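Local coordinates for protein TRAP dicarboxylate transporter, DctP subunit (Anaerococcus prevoti, PDB 4N91) that binds D-glucuronate, in its alpha and beta forms, as the extracytoplasmic solute-binding component of a probable TRAP-type transporter, at residues 101-106 with 136-141; 82-87 with 243-248. All coordinates share one frame; numbering follows the deposited sequence.

Contact 1 of 2, residues 101-106 with 136-141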
ATOM      1  N   THR A 101      12.282  -3.690   2.323  1.00 20.41           N
ATOM      2  CA  THR A 101      13.688  -3.342   2.174  1.00 21.51           C
ATOM      3  C   THR A 101      14.273  -2.807   3.485  1.00 20.72           C
ATOM      4  O   THR A 101      15.476  -2.679   3.608  1.00 22.22           O
ATOM      5  CB  THR A 101      13.933  -2.330   1.017  1.00 24.53           C
ATOM      6  OG1 THR A 101      13.291  -1.078   1.294  1.00 23.35           O
ATOM      7  CG2 THR A 101      13.409  -2.884  -0.294  1.00 28.03           C
ATOM      8  N   PHE A 102      13.410  -2.528   4.456  1.00 19.45           N
ATOM      9  CA  PHE A 102      13.835  -2.083   5.777  1.00 19.20           C
ATOM     10  C   PHE A 102      13.899  -3.243   6.762  1.00 22.76           C
ATOM     11  O   PHE A 102      14.731  -3.238   7.668  1.00 23.78           O
ATOM     12  CB  PHE A 102      12.914  -0.959   6.300  1.00 19.07           C
ATOM     13  CG  PHE A 102      13.050   0.309   5.519  1.00 17.75           C
ATOM     14  CD1 PHE A 102      12.373   0.472   4.322  1.00 18.83           C
ATOM     15  CD2 PHE A 102      13.906   1.315   5.938  1.00 19.46           C
ATOM     16  CE1 PHE A 102      12.533   1.639   3.569  1.00 19.93           C
ATOM     17  CE2 PHE A 102      14.062   2.472   5.189  1.00 22.62           C
ATOM     18  CZ  PHE A 102      13.372   2.631   4.017  1.00 21.16           C
ATOM     19  N   ASN A 103      13.021  -4.220   6.593  1.00 21.58           N
ATOM     20  CA  ASN A 103      13.085  -5.482   7.336  1.00 20.60           C
ATOM     21  C   ASN A 103      12.357  -6.528   6.523  1.00 19.70           C
ATOM     22  O   ASN A 103      11.240  -6.300   6.056  1.00 19.99           O
ATOM     23  CB  ASN A 103      12.455  -5.367   8.715  1.00 21.68           C
ATOM     24  CG  ASN A 103      12.732  -6.567   9.606  1.00 24.74           C
ATOM     25  OD1 ASN A 103      12.199  -7.659   9.408  1.00 23.42           O
ATOM     26  ND2 ASN A 103      13.557  -6.356  10.620  1.00 32.46           N
ATOM     27  N   ASP A 104      12.979  -7.692   6.354  1.00 24.31           N
ATOM     28  CA  ASP A 104      12.429  -8.693   5.456  1.00 23.47           C
ATOM     29  C   ASP A 104      11.092  -9.297   5.896  1.00 25.85           C
ATOM     30  O   ASP A 104      10.392  -9.869   5.072  1.00 23.98           O
ATOM     31  CB  ASP A 104      13.445  -9.813   5.179  1.00 27.88           C
ATOM     32  CG  ASP A 104      13.751 -10.683   6.395  1.00 32.16           C
ATOM     33  OD1 ASP A 104      13.042 -10.651   7.427  1.00 34.15           O
ATOM     34  OD2 ASP A 104      14.732 -11.458   6.304  1.00 40.12           O
ATOM     35  N   VAL A 105      10.728  -9.199   7.172  1.00 21.25           N
ATOM     36  CA  VAL A 105       9.487  -9.818   7.596  1.00 20.00           C
ATOM     37  C   VAL A 105       8.258  -9.136   6.973  1.00 18.27           C
ATOM     38  O   VAL A 105       7.196  -9.749   6.865  1.00 18.67           O
ATOM     39  CB  VAL A 105       9.355  -9.903   9.124  1.00 26.72           C
ATOM     40  CG1 VAL A 105       8.872  -8.604   9.715  1.00 22.83           C
ATOM     41  CG2 VAL A 105       8.406 -11.035   9.497  1.00 32.45           C
ATOM     42  N   TRP A 106       8.395  -7.888   6.538  1.00 17.24           N
ATOM     43  CA  TRP A 106       7.246  -7.228   5.880  1.00 17.62           C
ATOM     44  C   TRP A 106       6.862  -7.927   4.568  1.00 18.43           C
ATOM     45  O   TRP A 106       5.754  -7.744   4.052  1.00 19.33           O
ATOM     46  CB  TRP A 106       7.502  -5.755   5.601  1.00 17.40           C
ATOM     47  CG  TRP A 106       7.725  -4.885   6.790  1.00 19.06           C
ATOM     48  CD1 TRP A 106       8.932  -4.557   7.339  1.00 21.94           C
ATOM     49  CD2 TRP A 106       6.739  -4.178   7.549  1.00 16.93           C
ATOM     50  NE1 TRP A 106       8.758  -3.707   8.390  1.00 18.57           N
ATOM     51  CE2 TRP A 106       7.427  -3.467   8.557  1.00 16.24           C
ATOM     52  CE3 TRP A 106       5.348  -4.076   7.481  1.00 18.52           C
ATOM     53  CZ2 TRP A 106       6.771  -2.658   9.481  1.00 21.18           C
ATOM     54  CZ3 TRP A 106       4.700  -3.286   8.408  1.00 20.82           C
ATOM     55  CH2 TRP A 106       5.409  -2.587   9.387  1.00 20.12           C
ATOM     56  N   GLU A 136       6.184  -4.194  14.653  1.00 19.93           N
ATOM     57  CA  GLU A 136       7.238  -3.890  15.623  1.00 21.11           C
ATOM     58  C   GLU A 136       8.630  -4.313  15.170  1.00 25.10           C
ATOM     59  O   GLU A 136       9.605  -4.082  15.870  1.00 25.82           O
ATOM     60  CB  GLU A 136       6.918  -4.565  16.961  1.00 24.09           C
ATOM     61  CG  GLU A 136       5.660  -4.028  17.603  1.00 24.07           C
ATOM     62  CD  GLU A 136       5.225  -4.801  18.831  1.00 39.52           C
ATOM     63  OE1 GLU A 136       5.969  -5.695  19.291  1.00 41.61           O
ATOM     64  OE2 GLU A 136       4.116  -4.503  19.329  1.00 42.26           O
ATOM     65  N   SER A 137       8.720  -4.920  13.996  1.00 24.41           N
ATOM     66  CA  SER A 137       9.956  -5.536  13.540  1.00 23.57           C
ATOM     67  C   SER A 137      11.084  -4.540  13.298  1.00 23.77           C
ATOM     68  O   SER A 137      12.263  -4.895  13.378  1.00 26.90           O
ATOM     69  CB  SER A 137       9.680  -6.340  12.265  1.00 20.67           C
ATOM     70  OG  SER A 137       9.385  -5.490  11.183  1.00 21.16           O
ATOM     71  N   THR A 138      10.739  -3.289  13.004  1.00 20.72           N
ATOM     72  CA  THR A 138      11.741  -2.346  12.534  1.00 22.47           C
ATOM     73  C   THR A 138      12.041  -1.241  13.571  1.00 21.89           C
ATOM     74  O   THR A 138      12.582  -0.196  13.250  1.00 21.28           O
ATOM     75  CB  THR A 138      11.363  -1.834  11.139  1.00 28.83           C
ATOM     76  OG1 THR A 138      10.886  -2.949  10.363  1.00 30.85           O
ATOM     77  CG2 THR A 138      12.571  -1.275  10.436  1.00 33.54           C
ATOM     78  N   ARG A 139      11.754  -1.523  14.841  1.00 20.97           N
ATOM     79  CA  ARG A 139      12.034  -0.567  15.907  1.00 21.04           C
ATOM     80  C   ARG A 139      13.498  -0.143  15.923  1.00 21.64           C
ATOM     81  O   ARG A 139      13.800   1.032  16.084  1.00 25.12           O
ATOM     82  CB  ARG A 139      11.649  -1.150  17.275  1.00 25.63           C
ATOM     83  CG  ARG A 139      10.150  -1.184  17.493  1.00 27.06           C
ATOM     84  CD  ARG A 139       9.766  -2.132  18.632  1.00 29.26           C
ATOM     85  NE  ARG A 139       8.410  -1.847  19.096  1.00 38.89           N
ATOM     86  CZ  ARG A 139       7.816  -2.477  20.111  1.00 47.23           C
ATOM     87  NH1 ARG A 139       8.457  -3.445  20.759  1.00 43.23           N
ATOM     88  NH2 ARG A 139       6.586  -2.138  20.475  1.00 42.34           N
ATOM     89  N   GLU A 140      14.400  -1.090  15.697  1.00 28.43           N
ATOM     90  CA  GLU A 140      15.829  -0.778  15.672  1.00 35.92           C
ATOM     91  C   GLU A 140      16.198   0.094  14.469  1.00 34.78           C
ATOM     92  O   GLU A 140      17.223   0.755  14.467  1.00 30.88           O
ATOM     93  CB  GLU A 140      16.658  -2.062  15.660  1.00 40.88           C
ATOM     94  CG  GLU A 140      16.494  -2.913  16.910  1.00 51.76           C
ATOM     95  CD  GLU A 140      17.125  -2.283  18.137  1.00 65.21           C
ATOM     96  OE1 GLU A 140      17.772  -1.220  18.000  1.00 66.93           O
ATOM     97  OE2 GLU A 140      16.974  -2.855  19.242  1.00 71.35           O
ATOM     98  N   GLY A 141      15.345   0.101  13.450  1.00 25.94           N
ATOM     99  CA  GLY A 141      15.530   0.948  12.295  1.00 24.08           C
ATOM    100  C   GLY A 141      14.836   2.300  12.429  1.00 23.11           C
ATOM    101  O   GLY A 141      14.881   3.126  11.515  1.00 25.80           O
TER
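Trp106 and Thr138 make the one hydrogen bond between 101-106 and 136-141: the indole NE1 donates to the hydroxyl OG1 of Thr138 over 3.0 Å. The bond is nearly straight, 166° at the hydrogen, and the oxygen sits at the ring edge, only 9° out of the indole plane. Thr138 presents that hydroxyl with OG1 anti to its own carbonyl carbon (chi1 -42°), which leaves the methyl CG2 to lie against Phe102, 4.2 Å from its CB.

Other polar groups come near without pairing across the contact. Ser137 OG lies 3.4 Å from Trp106 NE1, at a poor angle for a bond, and is hydrogen-bonded instead to the carbonyl of Ile134 in the preceding helix. Asn103 spends its OD1 within its own segment, accepting from Val105 N in the carbonyl plane, on a lone pair (3.1 Å), which makes an Asx turn at the start of the 3-10 segment 104-106.

Van der Waals contacts fill in around this pair. Asn103 CB rests 3.3 Å from Thr138 OG1, and Val105 CG1 meets Ser137 CB at 3.5 Å. Beyond the two segments, Val105 and Trp106 both pack on Ile134, while the Phe102 ring turns away to helix 77-86.

The contact joins two loops of the fold, one following helix 96-99 and the other linking helix 128-135 to strand 143-149. With the buried indole N-H satisfied by a single hydroxyl in the ring plane, the bond probably fixes the ring edge against the 136-139 turn.

Contact 2 of 2, residues 82-87 with 243-248; sequences QLTQTG and IVIANY
Asn247 reaches from the end of strand 242-247 to the last turn of helix 77-86, where its ND2 donates to Thr84 O at 2.8 Å. The bond is nearly linear, 162° at the hydrogen, and the acceptor lies close to the amide plane. CG stands anti to the backbone N (chi1 177°), on the helix side of the strand. Thr84 O also accepts from Gly87 N, so two donors grip this helix-terminal carbonyl.

The tight part centres on the methyl of Thr84. This CG2 is 3.6 Å from Asn247 N and 4.1 Å from Ile245 CD1, wedged between backbone and aliphatic side chain. The Thr84 hydroxyl turns back to Met80 O within the helix, and Cys92 of strand 91-95 touches both Thr84 and Ile245.

The other side is looser and wetter. A water accepts from Asn247 ND2 at 2.9 Å and donates to Gln85 O, bridging two groups that do not bond directly. Gly87 leaves the helix with positive phi and passes beside the amide, its CA 3.8 Å from Asn247 CG, while Thr86 points away from the strand.

The same amide works in two directions, for Asn247 OD1 caps Trp250 N at the start of helix 248-253. An alanine here would probably leave Thr84 O with Gly87 N as its remaining donor of the two, take a partner from the water and uncap that helix.

Helix over sheet is the arrangement: 77-86 packs on the mixed five-stranded sheet of one lobe of a periplasmic-binding-protein fold, with the asparagine tying helix end to strand end.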
ATOM      1  N   GLN A  82      12.571   7.415   5.371  1.00 18.58           N
ATOM      2  CA  GLN A  82      13.873   7.777   5.919  1.00 19.08           C
ATOM      3  C   GLN A  82      13.793   8.967   6.877  1.00 23.12           C
ATOM      4  O   GLN A  82      14.486   8.982   7.903  1.00 24.31           O
ATOM      5  CB  GLN A  82      14.895   8.004   4.786  1.00 21.30           C
ATOM      6  CG  GLN A  82      15.197   6.713   4.036  1.00 22.04           C
ATOM      7  CD  GLN A  82      16.096   6.920   2.841  1.00 36.79           C
ATOM      8  OE1 GLN A  82      17.267   6.519   2.850  1.00 32.36           O
ATOM      9  NE2 GLN A  82      15.552   7.547   1.794  1.00 39.15           N
ATOM     10  N   LEU A  83      12.937   9.938   6.583  1.00 18.79           N
ATOM     11  CA  LEU A  83      12.722  11.068   7.481  1.00 21.17           C
ATOM     12  C   LEU A  83      12.038  10.604   8.764  1.00 22.12           C
ATOM     13  O   LEU A  83      12.222  11.204   9.827  1.00 22.17           O
ATOM     14  CB  LEU A  83      11.874  12.146   6.833  1.00 22.11           C
ATOM     15  CG  LEU A  83      12.516  12.859   5.642  1.00 25.43           C
ATOM     16  CD1 LEU A  83      11.508  13.840   5.033  1.00 27.73           C
ATOM     17  CD2 LEU A  83      13.797  13.568   6.084  1.00 27.60           C
ATOM     18  N   THR A  84      11.242   9.548   8.661  1.00 18.07           N
ATOM     19  CA  THR A  84      10.556   9.015   9.854  1.00 17.78           C
ATOM     20  C   THR A  84      11.557   8.270  10.730  1.00 19.66           C
ATOM     21  O   THR A  84      11.499   8.342  11.960  1.00 20.48           O
ATOM     22  CB  THR A  84       9.384   8.102   9.457  1.00 19.24           C
ATOM     23  OG1 THR A  84       8.473   8.847   8.636  1.00 18.23           O
ATOM     24  CG2 THR A  84       8.658   7.592  10.686  1.00 18.78           C
ATOM     25  N   GLN A  85      12.497   7.575  10.095  1.00 19.00           N
ATOM     26  CA  GLN A  85      13.559   6.887  10.825  1.00 21.22           C
ATOM     27  C   GLN A  85      14.358   7.826  11.727  1.00 20.38           C
ATOM     28  O   GLN A  85      14.730   7.444  12.837  1.00 22.04           O
ATOM     29  CB  GLN A  85      14.530   6.214   9.861  1.00 21.54           C
ATOM     30  CG  GLN A  85      14.028   4.975   9.173  1.00 24.27           C
ATOM     31  CD  GLN A  85      15.102   4.349   8.298  1.00 22.88           C
ATOM     32  OE1 GLN A  85      15.482   4.893   7.250  1.00 22.88           O
ATOM     33  NE2 GLN A  85      15.616   3.220   8.738  1.00 24.14           N
ATOM     34  N   THR A  86      14.645   9.037  11.251  1.00 23.88           N
ATOM     35  CA  THR A  86      15.459   9.982  12.012  1.00 27.26           C
ATOM     36  C   THR A  86      14.628  10.851  12.941  1.00 28.96           C
ATOM     37  O   THR A  86      15.168  11.544  13.800  1.00 27.93           O
ATOM     38  CB  THR A  86      16.238  10.925  11.078  1.00 24.46           C
ATOM     39  OG1 THR A  86      15.319  11.747  10.358  1.00 26.85           O
ATOM     40  CG2 THR A  86      17.095  10.138  10.108  1.00 29.24           C
ATOM     41  N   GLY A  87      13.310  10.834  12.761  1.00 23.65           N
ATOM     42  CA  GLY A  87      12.429  11.663  13.556  1.00 23.02           C
ATOM     43  C   GLY A  87      12.242  13.051  12.985  1.00 22.99           C
ATOM     44  O   GLY A  87      11.600  13.890  13.605  1.00 29.05           O
ATOM     45  N   ILE A 243       0.766   1.151   5.230  1.00 12.73           N
ATOM     46  CA  ILE A 243       1.095   1.074   6.647  1.00 13.77           C
ATOM     47  C   ILE A 243       1.368   2.468   7.182  1.00 16.48           C
ATOM     48  O   ILE A 243       2.111   3.246   6.574  1.00 14.50           O
ATOM     49  CB  ILE A 243       2.349   0.212   6.880  1.00 15.19           C
ATOM     50  CG1 ILE A 243       2.202  -1.149   6.187  1.00 15.85           C
ATOM     51  CG2 ILE A 243       2.618   0.053   8.373  1.00 14.31           C
ATOM     52  CD1 ILE A 243       1.097  -2.046   6.737  1.00 16.97           C
ATOM     53  N   VAL A 244       0.755   2.802   8.310  1.00 13.97           N
ATOM     54  CA  VAL A 244       1.076   4.039   8.998  1.00 13.42           C
ATOM     55  C   VAL A 244       2.209   3.744   9.953  1.00 14.57           C
ATOM     56  O   VAL A 244       2.070   2.891  10.841  1.00 15.88           O
ATOM     57  CB  VAL A 244      -0.138   4.559   9.773  1.00 14.98           C
ATOM     58  CG1 VAL A 244       0.151   5.893  10.391  1.00 16.39           C
ATOM     59  CG2 VAL A 244      -1.359   4.624   8.841  1.00 14.62           C
ATOM     60  N   ILE A 245       3.342   4.403   9.736  1.00 11.95           N
ATOM     61  CA  ILE A 245       4.503   4.186  10.579  1.00 13.88           C
ATOM     62  C   ILE A 245       4.798   5.435  11.392  1.00 15.26           C
ATOM     63  O   ILE A 245       4.589   6.549  10.935  1.00 17.48           O
ATOM     64  CB  ILE A 245       5.767   3.749   9.765  1.00 16.92           C
ATOM     65  CG1 ILE A 245       6.184   4.807   8.753  1.00 14.61           C
ATOM     66  CG2 ILE A 245       5.545   2.401   9.096  1.00 19.37           C
ATOM     67  CD1 ILE A 245       7.562   4.548   8.144  1.00 16.40           C
ATOM     68  N   ALA A 246       5.265   5.230  12.617  1.00 17.48           N
ATOM     69  CA  ALA A 246       5.633   6.328  13.496  1.00 18.66           C
ATOM     70  C   ALA A 246       7.077   6.172  13.977  1.00 17.53           C
ATOM     71  O   ALA A 246       7.561   5.055  14.177  1.00 16.08           O
ATOM     72  CB  ALA A 246       4.684   6.366  14.686  1.00 15.64           C
ATOM     73  N   ASN A 247       7.772   7.296  14.117  1.00 17.29           N
ATOM     74  CA  ASN A 247       9.108   7.301  14.699  1.00 17.15           C
ATOM     75  C   ASN A 247       9.048   6.682  16.078  1.00 17.13           C
ATOM     76  O   ASN A 247       8.230   7.077  16.916  1.00 19.65           O
ATOM     77  CB  ASN A 247       9.685   8.709  14.779  1.00 18.28           C
ATOM     78  CG  ASN A 247      11.052   8.729  15.456  1.00 24.28           C
ATOM     79  OD1 ASN A 247      11.156   8.988  16.656  1.00 22.92           O
ATOM     80  ND2 ASN A 247      12.090   8.384  14.711  1.00 19.40           N
ATOM     81  N   TYR A 248       9.906   5.697  16.301  1.00 18.71           N
ATOM     82  CA  TYR A 248       9.798   4.856  17.498  1.00 18.93           C
ATOM     83  C   TYR A 248      10.145   5.623  18.793  1.00 19.88           C
ATOM     84  O   TYR A 248       9.399   5.562  19.781  1.00 21.58           O
ATOM     85  CB  TYR A 248      10.667   3.624  17.339  1.00 22.67           C
ATOM     86  CG  TYR A 248      10.540   2.668  18.500  1.00 27.36           C
ATOM     87  CD1 TYR A 248       9.308   2.151  18.857  1.00 36.09           C
ATOM     88  CD2 TYR A 248      11.648   2.288  19.234  1.00 32.25           C
ATOM     89  CE1 TYR A 248       9.174   1.277  19.928  1.00 43.00           C
ATOM     90  CE2 TYR A 248      11.518   1.411  20.314  1.00 34.88           C
ATOM     91  CZ  TYR A 248      10.281   0.906  20.639  1.00 37.72           C
ATOM     92  OH  TYR A 248      10.133   0.032  21.708  1.00 48.63           O
TER
HETATM   93  O   HOH W   1      14.813   7.804  15.520  1.00 31.05           O

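How the contacts relate
Contact 1 is nested within the chain loop closed by contact 2, and their centres lie 11 Å apart on the same side of the chain's centre. Gln85 of contact 2 links them twice: its NE2 probably hydrogen-bonds to Gly141 O at 2.9 Å, and its OE1 packs 3.5 Å from Phe102 CE2. Trp106 CZ3 also meets Ile243 CG2 at 3.9 Å, and Arg139 packs on Tyr248. Neither contact touches the sugar. The side chains of Ile245 and Phe102 stay about 11 and 12 Å from bound beta-D-glucuronate, but helix 77-86 and strand 242-247 carry the ligand-pocket residues Gln77 and Asp242 at their starts.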